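Local coordinates for peptide chain release factor subunit 1 (Aeropyrum pernix, PDB 3AGK), which probably directs termination of peptide synthesis at the stop codons UAA, UAG and UGA, as a member of the eukaryotic release factor 1 family, at residues L158-E168 against G259-V267; G314-E323 against S338-E347. One frame throughout, in Å; residues are numbered along the deposited sequence.

Contact 1. Residues L158-E168 against G259-V267; sequences LKGARLEVLKE and GLQGLKEAV
Leu163 reaches from strand 162-168 toward helix 259-267 and sets its two methyls against one turn of it. Leu163 CD2 lies on the helix backbone itself, 3.6 Å from Lys264 N, and also rests against CB of Leu263. Leu163 CD1 leans the other way along the helix, to Val267 CG2 at 4.1 Å, the two side chains sliding past each other in opposite directions. With CG anti to the backbone N (chi1 -179°), the leucine fork is carried out to the helix, CD2 over the Lys264 backbone and CD1 toward Val267.

Val165 meets the first turn with one branch. Val165 CG2 touches both Leu260 CD2, at a tight 3.4 Å, and Leu263 CD1, at 3.5 Å; the Leu263 side chain crosses that of Val165 at about a right angle. Leu260 has an unusual first torsion, chi1 -126°, and from there its CD1 hangs near the carbonyl oxygen of Leu163 while CD2 presses on the valine. At the turn end of the strand pair, Leu158 CD2 touches Val267 CG1 at 3.9 Å. At the other end the Glu168 carboxylate comes up to the helix, Glu168 OE1 standing 3.5 Å from Gly259 CA. The join is thus made by van der Waals packing, mostly between aliphatic groups.

Behind this first shell, a type II' turn from Lys159 to Arg162 brings Leu158 and Leu163 to the same helix, and a classic beta bulge at Leu166 and Lys167, opposite Ile155, interrupts the strand. Gly259 N is hydrogen-bonded to Thr154 OG1. Helix 259-269 packs on the mixed sheet of eRF1 domain 2: strand 162-170 is one of its two outermost strands, Ile145 of strand 142-149 lies against Leu163, Leu263 and Val267, and Tyr279 of helix 277-294 closes on Leu158, Leu163 and Val267.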
loop_
_atom_site.group_PDB
_atom_site.type_symbol
_atom_site.label_atom_id
_atom_site.label_comp_id
_atom_site.label_asym_id
_atom_site.label_seq_id
_atom_site.Cartn_x
_atom_site.Cartn_y
_atom_site.Cartn_z
ATOM N N LEU A 158 8.003 0.306 3.369
ATOM C CA LEU A 158 7.207 1.103 4.307
ATOM C C LEU A 158 6.407 2.174 3.583
ATOM O O LEU A 158 6.970 2.944 2.796
ATOM C CB LEU A 158 8.104 1.777 5.341
ATOM C CG LEU A 158 7.386 2.678 6.354
ATOM C CD1 LEU A 158 6.621 1.806 7.357
ATOM C CD2 LEU A 158 8.380 3.617 7.056
ATOM N N LYS A 159 5.103 2.217 3.867
ATOM C CA LYS A 159 4.202 3.278 3.408
ATOM C C LYS A 159 3.324 3.729 4.566
ATOM O O LYS A 159 2.492 2.968 5.059
ATOM C CB LYS A 159 3.281 2.781 2.301
ATOM C CG LYS A 159 3.977 2.222 1.088
ATOM C CD LYS A 159 2.936 1.798 0.061
ATOM C CE LYS A 159 3.563 1.053 -1.112
ATOM N NZ LYS A 159 2.529 0.561 -2.068
ATOM N N GLY A 160 3.483 4.973 4.990
ATOM C CA GLY A 160 2.777 5.455 6.167
ATOM C C GLY A 160 3.123 4.538 7.325
ATOM O O GLY A 160 4.296 4.317 7.618
ATOM N N ALA A 161 2.107 3.977 7.965
ATOM C CA ALA A 161 2.324 3.047 9.069
ATOM C C ALA A 161 2.363 1.552 8.663
ATOM O O ALA A 161 2.489 0.679 9.517
ATOM C CB ALA A 161 1.272 3.289 10.187
ATOM N N ARG A 162 2.264 1.257 7.372
ATOM C CA ARG A 162 2.288 -0.138 6.899
ATOM C C ARG A 162 3.686 -0.613 6.520
ATOM O O ARG A 162 4.276 -0.114 5.562
ATOM C CB ARG A 162 1.371 -0.316 5.688
ATOM C CG ARG A 162 -0.009 0.278 5.897
ATOM C CD ARG A 162 -0.931 -0.047 4.743
ATOM N NE ARG A 162 -2.301 0.401 4.990
ATOM C CZ ARG A 162 -3.089 -0.094 5.939
ATOM N NH1 ARG A 162 -2.644 -1.046 6.751
ATOM N NH2 ARG A 162 -4.323 0.371 6.083
ATOM N N LEU A 163 4.198 -1.586 7.271
ATOM C CA LEU A 163 5.506 -2.179 7.012
ATOM C C LEU A 163 5.358 -3.647 6.640
ATOM O O LEU A 163 4.715 -4.413 7.361
ATOM C CB LEU A 163 6.375 -2.083 8.250
ATOM C CG LEU A 163 7.787 -2.634 8.174
ATOM C CD1 LEU A 163 8.646 -1.841 7.173
ATOM C CD2 LEU A 163 8.365 -2.542 9.570
ATOM N N GLU A 164 5.966 -4.038 5.525
ATOM C CA GLU A 164 5.839 -5.395 5.021
ATOM C C GLU A 164 7.154 -5.945 4.469
ATOM O O GLU A 164 8.027 -5.195 3.977
ATOM C CB GLU A 164 4.756 -5.462 3.940
ATOM C CG GLU A 164 5.062 -4.617 2.707
ATOM C CD GLU A 164 3.992 -4.741 1.624
ATOM O OE1 GLU A 164 3.234 -5.733 1.636
ATOM O OE2 GLU A 164 3.912 -3.850 0.753
ATOM N N VAL A 165 7.287 -7.264 4.573
ATOM C CA VAL A 165 8.399 -7.990 3.990
ATOM C C VAL A 165 8.047 -8.264 2.535
ATOM O O VAL A 165 6.979 -8.796 2.261
ATOM C CB VAL A 165 8.617 -9.325 4.718
ATOM C CG1 VAL A 165 9.541 -10.234 3.903
ATOM C CG2 VAL A 165 9.189 -9.092 6.100
ATOM N N LEU A 166 8.917 -7.873 1.605
ATOM C CA LEU A 166 8.696 -8.142 0.180
ATOM C C LEU A 166 9.367 -9.444 -0.226
ATOM O O LEU A 166 8.824 -10.201 -1.016
ATOM C CB LEU A 166 9.214 -7.004 -0.706
ATOM C CG LEU A 166 8.465 -5.680 -0.579
ATOM C CD1 LEU A 166 8.968 -4.656 -1.583
ATOM C CD2 LEU A 166 6.951 -5.901 -0.730
ATOM N N LYS A 167 10.548 -9.693 0.334
ATOM C CA LYS A 167 11.354 -10.843 -0.028
ATOM C C LYS A 167 12.405 -11.092 1.048
ATOM O O LYS A 167 12.976 -10.145 1.613
ATOM C CB LYS A 167 12.055 -10.586 -1.364
ATOM C CG LYS A 167 12.818 -11.785 -1.908
ATOM C CD LYS A 167 11.895 -12.710 -2.672
ATOM C CE LYS A 167 12.582 -14.025 -2.992
ATOM N NZ LYS A 167 11.907 -14.731 -4.115
ATOM N N GLU A 168 12.640 -12.370 1.328
ATOM C CA GLU A 168 13.771 -12.812 2.134
ATOM C C GLU A 168 14.673 -13.716 1.278
ATOM O O GLU A 168 14.184 -14.449 0.420
ATOM C CB GLU A 168 13.287 -13.534 3.399
ATOM C CG GLU A 168 12.480 -12.611 4.337
ATOM C CD GLU A 168 12.328 -13.153 5.747
ATOM O OE1 GLU A 168 13.325 -13.146 6.507
ATOM O OE2 GLU A 168 11.205 -13.574 6.100
ATOM N N GLY A 259 13.952 -10.377 8.660
ATOM C CA GLY A 259 12.504 -10.492 8.656
ATOM C C GLY A 259 11.789 -9.235 9.139
ATOM O O GLY A 259 12.392 -8.163 9.258
ATOM N N LEU A 260 10.493 -9.367 9.398
ATOM C CA LEU A 260 9.671 -8.265 9.883
ATOM C C LEU A 260 10.326 -7.557 11.060
ATOM O O LEU A 260 10.345 -6.322 11.134
ATOM C CB LEU A 260 8.305 -8.787 10.315
ATOM C CG LEU A 260 7.089 -8.107 9.697
ATOM C CD1 LEU A 260 7.342 -6.614 9.531
ATOM C CD2 LEU A 260 6.743 -8.748 8.365
ATOM N N GLN A 261 10.854 -8.345 11.989
ATOM C CA GLN A 261 11.508 -7.803 13.181
ATOM C C GLN A 261 12.688 -6.880 12.865
ATOM O O GLN A 261 12.823 -5.822 13.464
ATOM C CB GLN A 261 11.967 -8.945 14.087
ATOM C CG GLN A 261 12.589 -8.520 15.401
ATOM C CD GLN A 261 13.080 -9.712 16.208
ATOM O OE1 GLN A 261 13.136 -10.840 15.708
ATOM N NE2 GLN A 261 13.444 -9.467 17.460
ATOM N N GLY A 262 13.555 -7.279 11.933
ATOM C CA GLY A 262 14.684 -6.432 11.573
ATOM C C GLY A 262 14.240 -5.174 10.837
ATOM O O GLY A 262 14.852 -4.117 10.984
ATOM N N LEU A 263 13.193 -5.303 10.022
ATOM C CA LEU A 263 12.627 -4.184 9.271
ATOM C C LEU A 263 12.119 -3.101 10.218
ATOM O O LEU A 263 12.372 -1.900 10.018
ATOM C CB LEU A 263 11.467 -4.666 8.400
ATOM C CG LEU A 263 11.788 -5.461 7.136
ATOM C CD1 LEU A 263 10.501 -5.837 6.410
ATOM C CD2 LEU A 263 12.708 -4.639 6.228
ATOM N N LYS A 264 11.401 -3.541 11.249
ATOM C CA LYS A 264 10.903 -2.633 12.279
ATOM C C LYS A 264 12.068 -1.915 12.932
ATOM O O LYS A 264 12.056 -0.686 13.055
ATOM C CB LYS A 264 10.089 -3.383 13.340
ATOM C CG LYS A 264 9.569 -2.489 14.495
ATOM C CD LYS A 264 8.696 -3.310 15.433
ATOM C CE LYS A 264 7.971 -2.464 16.438
ATOM N NZ LYS A 264 6.914 -3.271 17.130
ATOM N N GLU A 265 13.080 -2.679 13.343
ATOM C CA GLU A 265 14.245 -2.100 14.004
ATOM C C GLU A 265 14.938 -1.035 13.141
ATOM O O GLU A 265 15.314 0.027 13.636
ATOM C CB GLU A 265 15.251 -3.168 14.443
ATOM C CG GLU A 265 16.512 -2.541 15.056
ATOM C CD GLU A 265 17.417 -3.523 15.798
ATOM O OE1 GLU A 265 17.473 -4.718 15.419
ATOM O OE2 GLU A 265 18.086 -3.074 16.763
ATOM N N ALA A 266 15.081 -1.307 11.849
ATOM C CA ALA A 266 15.730 -0.360 10.950
ATOM C C ALA A 266 14.922 0.932 10.816
ATOM O O ALA A 266 15.474 2.036 10.787
ATOM C CB ALA A 266 15.935 -0.979 9.603
ATOM N N VAL A 267 13.608 0.781 10.709
ATOM C CA VAL A 267 12.727 1.930 10.612
ATOM C C VAL A 267 12.743 2.766 11.906
ATOM O O VAL A 267 12.839 3.992 11.866
ATOM C CB VAL A 267 11.289 1.495 10.206
ATOM C CG1 VAL A 267 10.325 2.675 10.256
ATOM C CG2 VAL A 267 11.313 0.874 8.795
#

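Contact 2. Residues G314-E323 against S338-E347; sequences GAVKTLLIHE and SGAQVIVVPE
Leu319 and Ile321 are bonded through their backbone N and O to Gln341, Ile343 and Val345, the regular ladder of two parallel strands, 318-322 and 341-345. In this tight middle the Ile343 N to Leu319 O bond is 2.8 Å long and nearly straight, 172° at the hydrogen. Leu320 CD2 lies against Ile343 CG2 at 3.9 Å and also touches Val345 CG2, while on the other face Ile321 CD1 meets Val342 CG1 at 4.0 Å.

The end near Gly314 is looser: there a water bridges Val316 N and O to Ser338 O. The opposite end is closed by Glu323, whose chi1 of 72° puts CG between N and C and brings Glu323 OE1 to Glu347 N at 2.6 Å, the N-H coming from above the carboxylate plane. Glu323 OE2 is salt-bridged to Arg162 NH2. With an alanine here, Glu347 N would probably lose this acceptor and Arg162 its carboxylate mate. Beside it Val345 O lies over one face of the His322 ring, and a water sits in plane at the ring's edge, 2.8 Å from His322 NE2.

The pair belongs to the beta-alpha-beta unit 316-322, 328-335, 341-345, a right-handed crossover as is usual. Trp331 of its helix packs on Leu319 and Ile321, helix 277-294 packs on Leu320, Ile343 and Val345, and strand 362-366 flanks strand 316-322.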
loop_
_atom_site.group_PDB
_atom_site.type_symbol
_atom_site.label_atom_id
_atom_site.label_comp_id
_atom_site.label_asym_id
_atom_site.label_seq_id
_atom_site.Cartn_x
_atom_site.Cartn_y
_atom_site.Cartn_z
ATOM N N GLY A 314 -11.681 16.619 27.406
ATOM C CA GLY A 314 -10.367 16.878 26.836
ATOM C C GLY A 314 -9.215 16.264 27.610
ATOM O O GLY A 314 -8.104 16.787 27.583
ATOM N N ALA A 315 -9.477 15.137 28.273
ATOM C CA ALA A 315 -8.470 14.420 29.062
ATOM C C ALA A 315 -7.530 13.507 28.243
ATOM O O ALA A 315 -6.499 13.044 28.754
ATOM C CB ALA A 315 -9.161 13.611 30.138
ATOM N N VAL A 316 -7.866 13.258 26.981
ATOM C CA VAL A 316 -7.075 12.316 26.174
ATOM C C VAL A 316 -6.022 13.002 25.294
ATOM O O VAL A 316 -6.361 13.803 24.431
ATOM C CB VAL A 316 -7.985 11.455 25.258
ATOM C CG1 VAL A 316 -7.157 10.354 24.543
ATOM C CG2 VAL A 316 -9.123 10.857 26.052
ATOM N N LYS A 317 -4.748 12.687 25.484
ATOM C CA LYS A 317 -3.748 13.247 24.566
ATOM C C LYS A 317 -3.637 12.471 23.254
ATOM O O LYS A 317 -3.518 13.065 22.184
ATOM C CB LYS A 317 -2.372 13.447 25.217
ATOM C CG LYS A 317 -1.569 12.206 25.440
ATOM C CD LYS A 317 -0.130 12.583 25.767
ATOM C CE LYS A 317 0.761 11.354 25.805
ATOM N NZ LYS A 317 2.202 11.690 25.605
ATOM N N THR A 318 -3.698 11.144 23.324
ATOM C CA THR A 318 -3.705 10.358 22.091
ATOM C C THR A 318 -4.710 9.220 22.138
ATOM O O THR A 318 -4.762 8.443 23.102
ATOM C CB THR A 318 -2.295 9.802 21.703
ATOM O OG1 THR A 318 -1.960 8.701 22.549
ATOM C CG2 THR A 318 -1.222 10.866 21.827
ATOM N N LEU A 319 -5.507 9.137 21.079
ATOM C CA LEU A 319 -6.461 8.051 20.887
ATOM C C LEU A 319 -5.868 7.004 19.947
ATOM O O LEU A 319 -5.517 7.316 18.811
ATOM C CB LEU A 319 -7.745 8.605 20.270
ATOM C CG LEU A 319 -8.973 7.705 20.177
ATOM C CD1 LEU A 319 -9.293 7.125 21.537
ATOM C CD2 LEU A 319 -10.170 8.476 19.641
ATOM N N LEU A 320 -5.751 5.768 20.421
ATOM C CA LEU A 320 -5.245 4.672 19.597
ATOM C C LEU A 320 -6.424 3.866 19.099
ATOM O O LEU A 320 -7.197 3.338 19.907
ATOM C CB LEU A 320 -4.331 3.761 20.406
ATOM C CG LEU A 320 -2.994 4.325 20.865
ATOM C CD1 LEU A 320 -2.703 3.904 22.283
ATOM C CD2 LEU A 320 -1.921 3.829 19.940
ATOM N N ILE A 321 -6.568 3.780 17.777
ATOM C CA ILE A 321 -7.711 3.087 17.187
ATOM C C ILE A 321 -7.280 2.053 16.168
ATOM O O ILE A 321 -6.672 2.394 15.151
ATOM C CB ILE A 321 -8.670 4.061 16.483
ATOM C CG1 ILE A 321 -8.857 5.331 17.315
ATOM C CG2 ILE A 321 -10.016 3.377 16.192
ATOM C CD1 ILE A 321 -9.635 6.406 16.593
ATOM N N HIS A 322 -7.600 0.792 16.440
ATOM C CA HIS A 322 -7.325 -0.294 15.498
ATOM C C HIS A 322 -8.124 -0.103 14.199
ATOM O O HIS A 322 -9.327 0.144 14.226
ATOM C CB HIS A 322 -7.642 -1.657 16.140
ATOM C CG HIS A 322 -7.045 -2.827 15.414
ATOM N ND1 HIS A 322 -7.598 -3.353 14.264
ATOM C CD2 HIS A 322 -5.959 -3.589 15.694
ATOM C CE1 HIS A 322 -6.867 -4.377 13.859
ATOM N NE2 HIS A 322 -5.868 -4.540 14.712
ATOM N N GLU A 323 -7.450 -0.233 13.065
ATOM C CA GLU A 323 -8.063 0.057 11.774
ATOM C C GLU A 323 -9.247 -0.852 11.394
ATOM O O GLU A 323 -10.037 -0.515 10.513
ATOM C CB GLU A 323 -7.006 -0.012 10.673
ATOM C CG GLU A 323 -6.556 -1.422 10.367
ATOM C CD GLU A 323 -5.581 -1.471 9.206
ATOM O OE1 GLU A 323 -4.790 -2.436 9.127
ATOM O OE2 GLU A 323 -5.602 -0.534 8.379
ATOM N N SER A 338 -12.071 17.661 21.304
ATOM C CA SER A 338 -11.566 16.815 22.381
ATOM C C SER A 338 -10.067 17.013 22.402
ATOM O O SER A 338 -9.399 16.607 23.347
ATOM C CB SER A 338 -11.871 15.327 22.164
ATOM O OG SER A 338 -13.243 15.072 21.946
ATOM N N GLY A 339 -9.552 17.625 21.334
ATOM C CA GLY A 339 -8.134 17.903 21.175
ATOM C C GLY A 339 -7.205 16.708 21.348
ATOM O O GLY A 339 -6.129 16.848 21.936
ATOM N N ALA A 340 -7.603 15.539 20.838
ATOM C CA ALA A 340 -6.760 14.344 20.941
ATOM C C ALA A 340 -6.078 13.987 19.619
ATOM O O ALA A 340 -6.670 14.082 18.544
ATOM C CB ALA A 340 -7.560 13.133 21.499
ATOM N N GLN A 341 -4.819 13.588 19.696
ATOM C CA GLN A 341 -4.163 13.076 18.506
ATOM C C GLN A 341 -4.610 11.647 18.236
ATOM O O GLN A 341 -4.710 10.818 19.145
ATOM C CB GLN A 341 -2.651 13.150 18.622
ATOM C CG GLN A 341 -1.941 12.763 17.328
ATOM C CD GLN A 341 -2.528 13.454 16.096
ATOM O OE1 GLN A 341 -3.651 13.156 15.664
ATOM N NE2 GLN A 341 -1.762 14.380 15.521
ATOM N N VAL A 342 -4.900 11.372 16.975
ATOM C CA VAL A 342 -5.315 10.046 16.574
ATOM C C VAL A 342 -4.142 9.261 16.038
ATOM O O VAL A 342 -3.429 9.726 15.156
ATOM C CB VAL A 342 -6.356 10.110 15.467
ATOM C CG1 VAL A 342 -6.714 8.697 15.000
ATOM C CG2 VAL A 342 -7.588 10.877 15.952
ATOM N N ILE A 343 -3.943 8.072 16.594
ATOM C CA ILE A 343 -3.034 7.086 16.031
ATOM C C ILE A 343 -3.873 5.893 15.563
ATOM O O ILE A 343 -4.482 5.180 16.374
ATOM C CB ILE A 343 -2.009 6.588 17.080
ATOM C CG1 ILE A 343 -1.153 7.744 17.614
ATOM C CG2 ILE A 343 -1.144 5.455 16.504
ATOM C CD1 ILE A 343 -0.159 8.328 16.608
ATOM N N VAL A 344 -3.940 5.692 14.256
ATOM C CA VAL A 344 -4.599 4.500 13.748
ATOM C C VAL A 344 -3.628 3.323 13.777
ATOM O O VAL A 344 -2.547 3.388 13.205
ATOM C CB VAL A 344 -5.155 4.692 12.327
ATOM C CG1 VAL A 344 -5.908 3.446 11.899
ATOM C CG2 VAL A 344 -6.067 5.899 12.276
ATOM N N VAL A 345 -4.020 2.251 14.454
ATOM C CA VAL A 345 -3.169 1.080 14.587
ATOM C C VAL A 345 -3.411 0.092 13.447
ATOM O O VAL A 345 -4.482 -0.511 13.355
ATOM C CB VAL A 345 -3.377 0.379 15.936
ATOM C CG1 VAL A 345 -2.559 -0.922 15.998
ATOM C CG2 VAL A 345 -3.027 1.331 17.087
ATOM N N PRO A 346 -2.408 -0.076 12.567
ATOM C CA PRO A 346 -2.630 -0.965 11.424
ATOM C C PRO A 346 -2.653 -2.416 11.886
ATOM O O PRO A 346 -2.049 -2.753 12.907
ATOM C CB PRO A 346 -1.414 -0.692 10.532
ATOM C CG PRO A 346 -0.334 -0.295 11.497
ATOM C CD PRO A 346 -1.041 0.485 12.571
ATOM N N GLU A 347 -3.358 -3.255 11.134
ATOM C CA GLU A 347 -3.487 -4.676 11.430
ATOM C C GLU A 347 -2.119 -5.361 11.440
ATOM O O GLU A 347 -1.927 -6.391 12.097
ATOM C CB GLU A 347 -4.393 -5.321 10.382
ATOM C CG GLU A 347 -4.995 -6.651 10.778
ATOM C CD GLU A 347 -5.268 -7.534 9.570
ATOM O OE1 GLU A 347 -4.430 -7.539 8.643
ATOM O OE2 GLU A 347 -6.312 -8.222 9.548
HETATM O O HOH W 1 -8.920 14.692 24.977
HETATM O O HOH W 2 -2.802 15.928 21.644
HETATM O O HOH W 3 -4.551 -6.978 14.334
#

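Contact 1 closes before contact 2 opens along the chain, and their centres lie about 23 Å apart in different domains, eRF1 domain 2 and eRF1 domain 3. They belong to separate mixed sheets, yet helix 277-294 packs against side chains of both. They also touch directly: the turn of contact 1 meets the C-terminal end of contact 2, at Glu323 and Pro346, with Arg162 NH2 2.8 Å from Glu323 OE2 in the salt bridge and Ala161 O packed 3.6 Å from Pro346 CG. The two domains are thus joined by polar and apolar contacts as well as by the chain itself, contacts that are likely to bear on how they are set against each other in this crystal.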